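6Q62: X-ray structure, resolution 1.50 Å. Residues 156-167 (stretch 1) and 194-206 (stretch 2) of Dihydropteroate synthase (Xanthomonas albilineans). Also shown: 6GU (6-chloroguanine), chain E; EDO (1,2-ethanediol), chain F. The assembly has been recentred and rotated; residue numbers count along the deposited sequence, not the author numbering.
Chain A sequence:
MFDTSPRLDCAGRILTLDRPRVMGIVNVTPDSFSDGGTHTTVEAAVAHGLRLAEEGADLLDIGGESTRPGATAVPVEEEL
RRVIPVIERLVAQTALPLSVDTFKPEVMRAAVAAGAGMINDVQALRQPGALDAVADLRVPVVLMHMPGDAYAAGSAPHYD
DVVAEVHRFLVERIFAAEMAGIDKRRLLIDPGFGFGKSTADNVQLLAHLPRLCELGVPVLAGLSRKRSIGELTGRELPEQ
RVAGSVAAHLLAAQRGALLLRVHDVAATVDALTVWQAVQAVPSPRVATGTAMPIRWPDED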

ATOM      1  N   ALA A 156      16.988 -15.461  16.362  1.00 46.29           N
ATOM      2  CA  ALA A 156      16.252 -14.420  17.073  1.00 45.53           C
ATOM      3  C   ALA A 156      16.187 -14.755  18.572  1.00 47.62           C
ATOM      4  O   ALA A 156      15.703 -15.834  18.929  1.00 46.04           O
ATOM      5  N   PRO A 157      16.679 -13.866  19.468  1.00 43.83           N
ATOM      6  CA  PRO A 157      16.625 -14.176  20.906  1.00 43.51           C
ATOM      7  C   PRO A 157      15.219 -14.046  21.496  1.00 45.98           C
ATOM      8  O   PRO A 157      14.320 -13.485  20.863  1.00 45.27           O
ATOM      9  N   HIS A 158      15.043 -14.559  22.717  1.00 41.42           N
ATOM     10  CA  HIS A 158      13.773 -14.480  23.422  1.00 40.37           C
ATOM     11  C   HIS A 158      13.665 -13.140  24.137  1.00 39.06           C
ATOM     12  O   HIS A 158      14.616 -12.694  24.788  1.00 38.60           O
ATOM     13  N   TYR A 159      12.499 -12.501  24.003  1.00 30.90           N
ATOM     14  CA  TYR A 159      12.173 -11.260  24.681  1.00 28.43           C
ATOM     15  C   TYR A 159      10.994 -11.534  25.602  1.00 33.40           C
ATOM     16  O   TYR A 159      10.016 -12.145  25.163  1.00 32.83           O
ATOM     17  N   ASP A 160      11.055 -11.041  26.848  1.00 29.66           N
ATOM     18  CA  ASP A 160       9.916 -11.144  27.756  1.00 29.72           C
ATOM     19  C   ASP A 160       8.832 -10.179  27.247  1.00 31.79           C
ATOM     20  O   ASP A 160       7.649 -10.521  27.249  1.00 31.95           O
ATOM     21  N   ASP A 161       9.268  -8.997  26.748  1.00 25.50           N
ATOM     22  CA  ASP A 161       8.431  -7.923  26.232  1.00 23.80           C
ATOM     23  C   ASP A 161       9.283  -7.146  25.217  1.00 24.95           C
ATOM     24  O   ASP A 161       9.996  -6.211  25.595  1.00 24.55           O
ATOM     25  N   VAL A 162       9.223  -7.545  23.935  1.00 20.21           N
ATOM     26  CA  VAL A 162      10.022  -6.918  22.865  1.00 18.72           C
ATOM     27  C   VAL A 162       9.832  -5.383  22.786  1.00 20.94           C
ATOM     28  O   VAL A 162      10.812  -4.674  22.612  1.00 21.51           O
ATOM     29  N   VAL A 163       8.600  -4.875  22.937  1.00 16.55           N
ATOM     30  CA  VAL A 163       8.324  -3.431  22.847  1.00 15.84           C
ATOM     31  C   VAL A 163       9.014  -2.677  23.977  1.00 19.32           C
ATOM     32  O   VAL A 163       9.636  -1.625  23.743  1.00 16.87           O
ATOM     33  N   ALA A 164       8.874  -3.200  25.211  1.00 15.14           N
ATOM     34  CA  ALA A 164       9.472  -2.553  26.371  1.00 15.16           C
ATOM     35  C   ALA A 164      11.009  -2.630  26.306  1.00 18.03           C
ATOM     36  O   ALA A 164      11.672  -1.649  26.629  1.00 18.49           O
ATOM     37  N   GLU A 165      11.555  -3.761  25.855  1.00 16.58           N
ATOM     38  CA  GLU A 165      13.003  -3.976  25.732  1.00 16.16           C
ATOM     39  C   GLU A 165      13.628  -3.060  24.676  1.00 18.05           C
ATOM     40  O   GLU A 165      14.660  -2.433  24.940  1.00 16.55           O
ATOM     41  N   VAL A 166      12.991  -2.964  23.489  1.00 15.29           N
ATOM     42  CA  VAL A 166      13.460  -2.051  22.437  1.00 12.86           C
ATOM     43  C   VAL A 166      13.380  -0.606  22.915  1.00 15.84           C
ATOM     44  O   VAL A 166      14.354   0.121  22.759  1.00 16.08           O
ATOM     45  N   HIS A 167      12.257  -0.202  23.558  1.00 14.37           N
ATOM     46  CA  HIS A 167      12.092   1.156  24.105  1.00 14.45           C
ATOM     47  C   HIS A 167      13.217   1.459  25.107  1.00 15.53           C
ATOM     48  O   HIS A 167      13.831   2.509  25.029  1.00 13.46           O
ATOM     49  N   GLY A 194      13.459  -6.828  11.966  1.00 13.60           N
ATOM     50  CA  GLY A 194      14.177  -7.957  11.392  1.00 14.12           C
ATOM     51  C   GLY A 194      15.525  -8.289  12.012  1.00 19.53           C
ATOM     52  O   GLY A 194      16.087  -9.341  11.696  1.00 20.72           O
ATOM     53  N   PHE A 195      16.054  -7.419  12.900  1.00 14.18           N
ATOM     54  CA  PHE A 195      17.350  -7.674  13.549  1.00 13.66           C
ATOM     55  C   PHE A 195      17.138  -8.381  14.883  1.00 18.53           C
ATOM     56  O   PHE A 195      16.791  -7.737  15.881  1.00 19.02           O
ATOM     57  N   GLY A 196      17.307  -9.696  14.872  1.00 17.24           N
ATOM     58  CA  GLY A 196      17.109 -10.537  16.050  1.00 18.54           C
ATOM     59  C   GLY A 196      15.682 -10.479  16.556  1.00 21.31           C
ATOM     60  O   GLY A 196      15.447 -10.312  17.751  1.00 19.68           O
ATOM     61  N   LYS A 197      14.716 -10.529  15.615  1.00 18.71           N
ATOM     62  CA  LYS A 197      13.290 -10.435  15.919  1.00 17.82           C
ATOM     63  C   LYS A 197      12.495 -11.378  15.048  1.00 20.51           C
ATOM     64  O   LYS A 197      12.746 -11.469  13.853  1.00 19.36           O
ATOM     65  N   SER A 198      11.540 -12.093  15.647  1.00 18.36           N
ATOM     66  CA  SER A 198      10.667 -13.000  14.892  1.00 17.57           C
ATOM     67  C   SER A 198       9.627 -12.161  14.150  1.00 21.53           C
ATOM     68  O   SER A 198       9.501 -10.972  14.442  1.00 20.33           O
ATOM     69  N   THR A 199       8.825 -12.778  13.258  1.00 18.73           N
ATOM     70  CA  THR A 199       7.724 -12.062  12.590  1.00 17.86           C
ATOM     71  C   THR A 199       6.774 -11.489  13.652  1.00 20.58           C
ATOM     72  O   THR A 199       6.432 -10.311  13.571  1.00 19.33           O
ATOM     73  N   ALA A 200       6.404 -12.296  14.684  1.00 17.56           N
ATOM     74  CA  ALA A 200       5.522 -11.849  15.764  1.00 18.29           C
ATOM     75  C   ALA A 200       6.099 -10.613  16.468  1.00 18.58           C
ATOM     76  O   ALA A 200       5.343  -9.685  16.775  1.00 18.43           O
ATOM     77  N   ASP A 201       7.432 -10.602  16.741  1.00 14.63           N
ATOM     78  CA  ASP A 201       8.094  -9.450  17.384  1.00 15.26           C
ATOM     79  C   ASP A 201       8.014  -8.235  16.481  1.00 15.02           C
ATOM     80  O   ASP A 201       7.803  -7.132  16.969  1.00 14.94           O
ATOM     81  N   ASN A 202       8.243  -8.419  15.180  1.00 13.17           N
ATOM     82  CA  ASN A 202       8.200  -7.296  14.225  1.00 12.53           C
ATOM     83  C   ASN A 202       6.788  -6.696  14.135  1.00 15.77           C
ATOM     84  O   ASN A 202       6.626  -5.473  14.103  1.00 12.17           O
ATOM     85  N   VAL A 203       5.760  -7.565  14.137  1.00 13.12           N
ATOM     86  CA  VAL A 203       4.362  -7.129  14.086  1.00 13.32           C
ATOM     87  C   VAL A 203       4.009  -6.366  15.373  1.00 16.96           C
ATOM     88  O   VAL A 203       3.383  -5.305  15.304  1.00 17.06           O
ATOM     89  N   GLN A 204       4.469  -6.872  16.542  1.00 16.34           N
ATOM     90  CA  GLN A 204       4.260  -6.201  17.831  1.00 16.11           C
ATOM     91  C   GLN A 204       4.876  -4.806  17.822  1.00 16.44           C
ATOM     92  O   GLN A 204       4.233  -3.845  18.244  1.00 16.55           O
ATOM     93  N   LEU A 205       6.124  -4.688  17.352  1.00 12.91           N
ATOM     94  CA  LEU A 205       6.809  -3.393  17.320  1.00 11.96           C
ATOM     95  C   LEU A 205       6.149  -2.407  16.398  1.00 14.77           C
ATOM     96  O   LEU A 205       6.146  -1.207  16.695  1.00 16.41           O
ATOM     97  N   LEU A 206       5.612  -2.896  15.259  1.00 12.55           N
ATOM     98  CA  LEU A 206       4.916  -2.033  14.301  1.00 12.29           C
ATOM     99  C   LEU A 206       3.570  -1.597  14.873  1.00 15.67           C
ATOM    100  O   LEU A 206       3.246  -0.415  14.839  1.00 14.15           O
TER

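The one direct hydrogen bond between the two stretches runs from a side chain to the backbone of a glycine. Tyr-159 OH donates to Gly-196 O at 2.7 Å. Tyr-159 points toward stretch 2 with chi1 m (-62°), which carries its ring across to the loop before helix 199-206. Gly-196 O lies at the ring edge, near its plane. The edge also meets Asp-201, with Tyr-159 CD2 3.6 Å from Asp-201 OD2.

Gly-196 has a positive phi, which by itself favours glycine. The fit is close as well: an ideal CB here would sit 3.3 Å from Pro-157 CD. Pro-157 CD is also 3.3 Å from Gly-196 O. Next to it, Ala-156 points toward stretch 2, and its CB lies 3.8 Å from Lys-197 N. The methyl therefore rests on backbone.

One water joins the stretches. The O of water 1 donates to Pro-157 O (2.9 Å) and to Asp-201 OD2 (2.7 Å). Asp-201 points toward stretch 1 with chi1 m. Its OD2 also accepts from Ser-198 N at 3.0 Å. In return, Ser-198 OG, set by chi1 p, accepts from Asp-201 N at 3.1 Å and caps the helix. Helix 162-167 has its own cap, where Asp-161 OD1 accepts from Ala-164 N at 3.3 Å.

Beyond the loops the contact becomes apolar. The helix axes cross at -69° and approach to 9.7 Å. Leu-205 (chi1 m, chi2 t) starts sideways, but its end comes nearer to stretch 1. There it meets three valines. Leu-205 CD1 is 4.1 Å from Val-162 CG2. Leu-205 CD2 is 4.2 Å from Val-163 CG2 and 3.9 Å from Val-166 CG2. Val-162 (chi1 p) and Val-166 (chi1 t) point toward stretch 2, while Val-163 (chi1 t) points sideways. Gln-204 points toward stretch 1 with chi1 m and chi2 m; its CB is 4.1 Å from Val-162 CG1.

Lys-197 points away at its CB, yet its aliphatic chain still serves the packing. Lys-197 CE is 3.9 Å from Val-166 CG2, and Lys-197 CG is 3.9 Å from Tyr-159 OH. Lys-197 NZ donates to Phe-195 O at 2.9 Å and also bonds to a residue just outside the stretches.

The bound groups touch stretch 2. Phe-195 points away from stretch 1, and its ring edge meets 6-chloroguanine, with Phe-195 CE1 3.3 Å from 6GU N7. The ethanediol, probably from the crystallisation liquor, makes a weak hydrogen bond from EDO O2 to Gly-194 O at 3.5 Å.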

ATOM      1  CB  ALA A 156      14.844 -14.271  16.496  1.00 46.24           C
ATOM      2  CB  PRO A 157      17.582 -13.154  21.520  1.00 45.17           C
ATOM      3  CG  PRO A 157      17.501 -11.993  20.611  1.00 49.28           C
ATOM      4  CD  PRO A 157      17.328 -12.562  19.230  1.00 45.18           C
ATOM      5  CB  HIS A 158      13.627 -15.650  24.416  1.00 41.95           C
ATOM      6  CG  HIS A 158      12.474 -15.507  25.360  1.00 45.97           C
ATOM      7  ND1 HIS A 158      12.663 -15.060  26.656  1.00 47.93           N
ATOM      8  CD2 HIS A 158      11.148 -15.694  25.152  1.00 48.00           C
ATOM      9  CE1 HIS A 158      11.458 -15.025  27.204  1.00 47.48           C
ATOM     10  NE2 HIS A 158      10.513 -15.389  26.336  1.00 47.78           N
ATOM     11  CB  TYR A 159      11.728 -10.175  23.675  1.00 26.63           C
ATOM     12  CG  TYR A 159      12.774  -9.785  22.661  1.00 24.83           C
ATOM     13  CD1 TYR A 159      13.699  -8.783  22.940  1.00 25.67           C
ATOM     14  CD2 TYR A 159      12.783 -10.350  21.386  1.00 23.88           C
ATOM     15  CE1 TYR A 159      14.634  -8.380  21.992  1.00 23.19           C
ATOM     16  CE2 TYR A 159      13.727  -9.969  20.436  1.00 23.81           C
ATOM     17  CZ  TYR A 159      14.650  -8.984  20.746  1.00 26.39           C
ATOM     18  OH  TYR A 159      15.574  -8.593  19.824  1.00 22.79           O
ATOM     19  CB  ASP A 160      10.325 -10.763  29.185  1.00 31.92           C
ATOM     20  CG  ASP A 160      10.996 -11.865  29.980  1.00 43.31           C
ATOM     21  OD1 ASP A 160      10.823 -13.053  29.619  1.00 43.41           O
ATOM     22  OD2 ASP A 160      11.674 -11.541  30.989  1.00 46.58           O
ATOM     23  CB  ASP A 161       7.987  -7.020  27.407  1.00 24.94           C
ATOM     24  CG  ASP A 161       6.932  -5.962  27.120  1.00 33.57           C
ATOM     25  OD1 ASP A 161       6.751  -5.597  25.932  1.00 33.41           O
ATOM     26  OD2 ASP A 161       6.322  -5.461  28.087  1.00 38.68           O
ATOM     27  CB  VAL A 162       9.829  -7.604  21.481  1.00 22.96           C
ATOM     28  CG1 VAL A 162       8.462  -7.280  20.853  1.00 22.68           C
ATOM     29  CG2 VAL A 162      10.966  -7.235  20.525  1.00 22.94           C
ATOM     30  CB  VAL A 163       6.785  -3.146  22.812  1.00 19.65           C
ATOM     31  CG1 VAL A 163       6.475  -1.646  22.949  1.00 19.64           C
ATOM     32  CG2 VAL A 163       6.173  -3.696  21.539  1.00 19.96           C
ATOM     33  CB  ALA A 164       8.966  -3.185  27.655  1.00 15.85           C
ATOM     34  CB  GLU A 165      13.317  -5.453  25.489  1.00 17.65           C
ATOM     35  CG  GLU A 165      13.193  -6.251  26.778  1.00 34.47           C
ATOM     36  CD  GLU A 165      13.229  -7.760  26.658  1.00 55.17           C
ATOM     37  OE1 GLU A 165      14.228  -8.300  26.131  1.00 55.79           O
ATOM     38  OE2 GLU A 165      12.266  -8.409  27.128  1.00 46.76           O
ATOM     39  CB  VAL A 166      12.741  -2.269  21.076  1.00 14.74           C
ATOM     40  CG1 VAL A 166      13.046  -1.134  20.097  1.00 14.67           C
ATOM     41  CG2 VAL A 166      13.122  -3.607  20.455  1.00 14.11           C
ATOM     42  CB  HIS A 167      10.713   1.280  24.812  1.00 16.89           C
ATOM     43  CG  HIS A 167      10.377   2.641  25.345  1.00 21.82           C
ATOM     44  ND1 HIS A 167      10.828   3.060  26.583  1.00 24.30           N
ATOM     45  CD2 HIS A 167       9.553   3.588  24.843  1.00 24.77           C
ATOM     46  CE1 HIS A 167      10.311   4.263  26.773  1.00 24.08           C
ATOM     47  NE2 HIS A 167       9.532   4.621  25.758  1.00 25.11           N
ATOM     48  CB  PHE A 195      18.115  -6.368  13.736  1.00 14.72           C
ATOM     49  CG  PHE A 195      18.643  -5.803  12.447  1.00 15.12           C
ATOM     50  CD1 PHE A 195      17.858  -4.955  11.669  1.00 17.40           C
ATOM     51  CD2 PHE A 195      19.940  -6.084  12.019  1.00 17.73           C
ATOM     52  CE1 PHE A 195      18.362  -4.387  10.500  1.00 17.08           C
ATOM     53  CE2 PHE A 195      20.439  -5.527  10.837  1.00 19.67           C
ATOM     54  CZ  PHE A 195      19.641  -4.687  10.084  1.00 17.63           C
ATOM     55  CB  LYS A 197      12.781  -9.001  15.722  1.00 19.93           C
ATOM     56  CG  LYS A 197      13.280  -8.026  16.783  1.00 18.08           C
ATOM     57  CD  LYS A 197      13.252  -6.617  16.264  1.00 16.49           C
ATOM     58  CE  LYS A 197      13.971  -5.670  17.198  1.00 12.84           C
ATOM     59  NZ  LYS A 197      15.332  -5.380  16.695  1.00 12.24           N
ATOM     60  CB  SER A 198       9.941 -13.937  15.855  1.00 19.83           C
ATOM     61  OG  SER A 198       9.087 -13.205  16.724  1.00 23.00           O
ATOM     62  CB  THR A 199       7.018 -12.963  11.557  1.00 22.52           C
ATOM     63  OG1 THR A 199       7.987 -13.369  10.601  1.00 21.21           O
ATOM     64  CG2 THR A 199       5.870 -12.264  10.830  1.00 22.10           C
ATOM     65  CB  ALA A 200       5.290 -12.986  16.776  1.00 19.87           C
ATOM     66  CB  ASP A 201       9.578  -9.724  17.646  1.00 17.72           C
ATOM     67  CG  ASP A 201       9.892 -10.809  18.653  1.00 29.16           C
ATOM     68  OD1 ASP A 201       9.097 -10.980  19.609  1.00 30.61           O
ATOM     69  OD2 ASP A 201      10.957 -11.460  18.508  1.00 31.35           O
ATOM     70  CB  ASN A 202       8.674  -7.760  12.865  1.00 14.89           C
ATOM     71  CG  ASN A 202      10.169  -7.929  12.827  1.00 23.48           C
ATOM     72  OD1 ASN A 202      10.912  -7.115  13.356  1.00 19.45           O
ATOM     73  ND2 ASN A 202      10.644  -9.000  12.240  1.00 24.16           N
ATOM     74  CB  VAL A 203       3.418  -8.328  13.820  1.00 17.39           C
ATOM     75  CG1 VAL A 203       1.948  -7.926  13.966  1.00 18.00           C
ATOM     76  CG2 VAL A 203       3.673  -8.920  12.437  1.00 17.54           C
ATOM     77  CB  GLN A 204       4.869  -7.007  18.987  1.00 18.59           C
ATOM     78  CG  GLN A 204       4.078  -8.254  19.403  1.00 33.54           C
ATOM     79  CD  GLN A 204       2.759  -7.945  20.075  1.00 46.32           C
ATOM     80  OE1 GLN A 204       2.623  -6.998  20.865  1.00 36.39           O
ATOM     81  NE2 GLN A 204       1.761  -8.752  19.773  1.00 45.18           N
ATOM     82  CB  LEU A 205       8.285  -3.563  16.917  1.00 12.16           C
ATOM     83  CG  LEU A 205       9.203  -4.166  17.991  1.00 16.30           C
ATOM     84  CD1 LEU A 205      10.459  -4.688  17.360  1.00 17.91           C
ATOM     85  CD2 LEU A 205       9.533  -3.134  19.086  1.00 18.42           C
ATOM     86  CB  LEU A 206       4.714  -2.756  12.958  1.00 12.28           C
ATOM     87  CG  LEU A 206       4.002  -1.996  11.822  1.00 14.97           C
ATOM     88  CD1 LEU A 206       4.625  -0.631  11.590  1.00 15.76           C
ATOM     89  CD2 LEU A 206       4.081  -2.816  10.519  1.00 13.72           C
TER
HETATM   90 CL6  6GU E 401      15.622  -1.583   9.404  1.00 32.98          CL
HETATM   91  N1  6GU E 401      17.136   0.349   9.762  1.00 18.64           N
HETATM   92  C2  6GU E 401      18.383   0.954   9.606  1.00 16.84           C
HETATM   93  N2  6GU E 401      18.514   2.089  10.277  1.00 20.10           N
HETATM   94  N3  6GU E 401      19.436   0.458   8.863  1.00 12.39           N
HETATM   95  C4  6GU E 401      19.178  -0.761   8.273  1.00 13.50           C
HETATM   96  C5  6GU E 401      17.942  -1.449   8.407  1.00 20.19           C
HETATM   97  C6  6GU E 401      17.006  -0.812   9.159  1.00 21.79           C
HETATM   98  N7  6GU E 401      18.011  -2.652   7.709  1.00 20.52           N
HETATM   99  C8  6GU E 401      19.298  -2.655   7.177  1.00 20.86           C
HETATM  100  N9  6GU E 401      20.016  -1.543   7.488  1.00 18.12           N
HETATM  101  C1  EDO F 402      15.145 -10.344   6.139  1.00 27.53           C
HETATM  102  O1  EDO F 402      15.383  -9.777   4.888  1.00 32.44           O
HETATM  103  C2  EDO F 402      15.344  -9.288   7.218  1.00 28.03           C
HETATM  104  O2  EDO F 402      14.881  -9.793   8.453  1.00 27.49           O
HETATM  105  O   HOH W   1      11.731 -13.797  19.594  1.00 33.69           O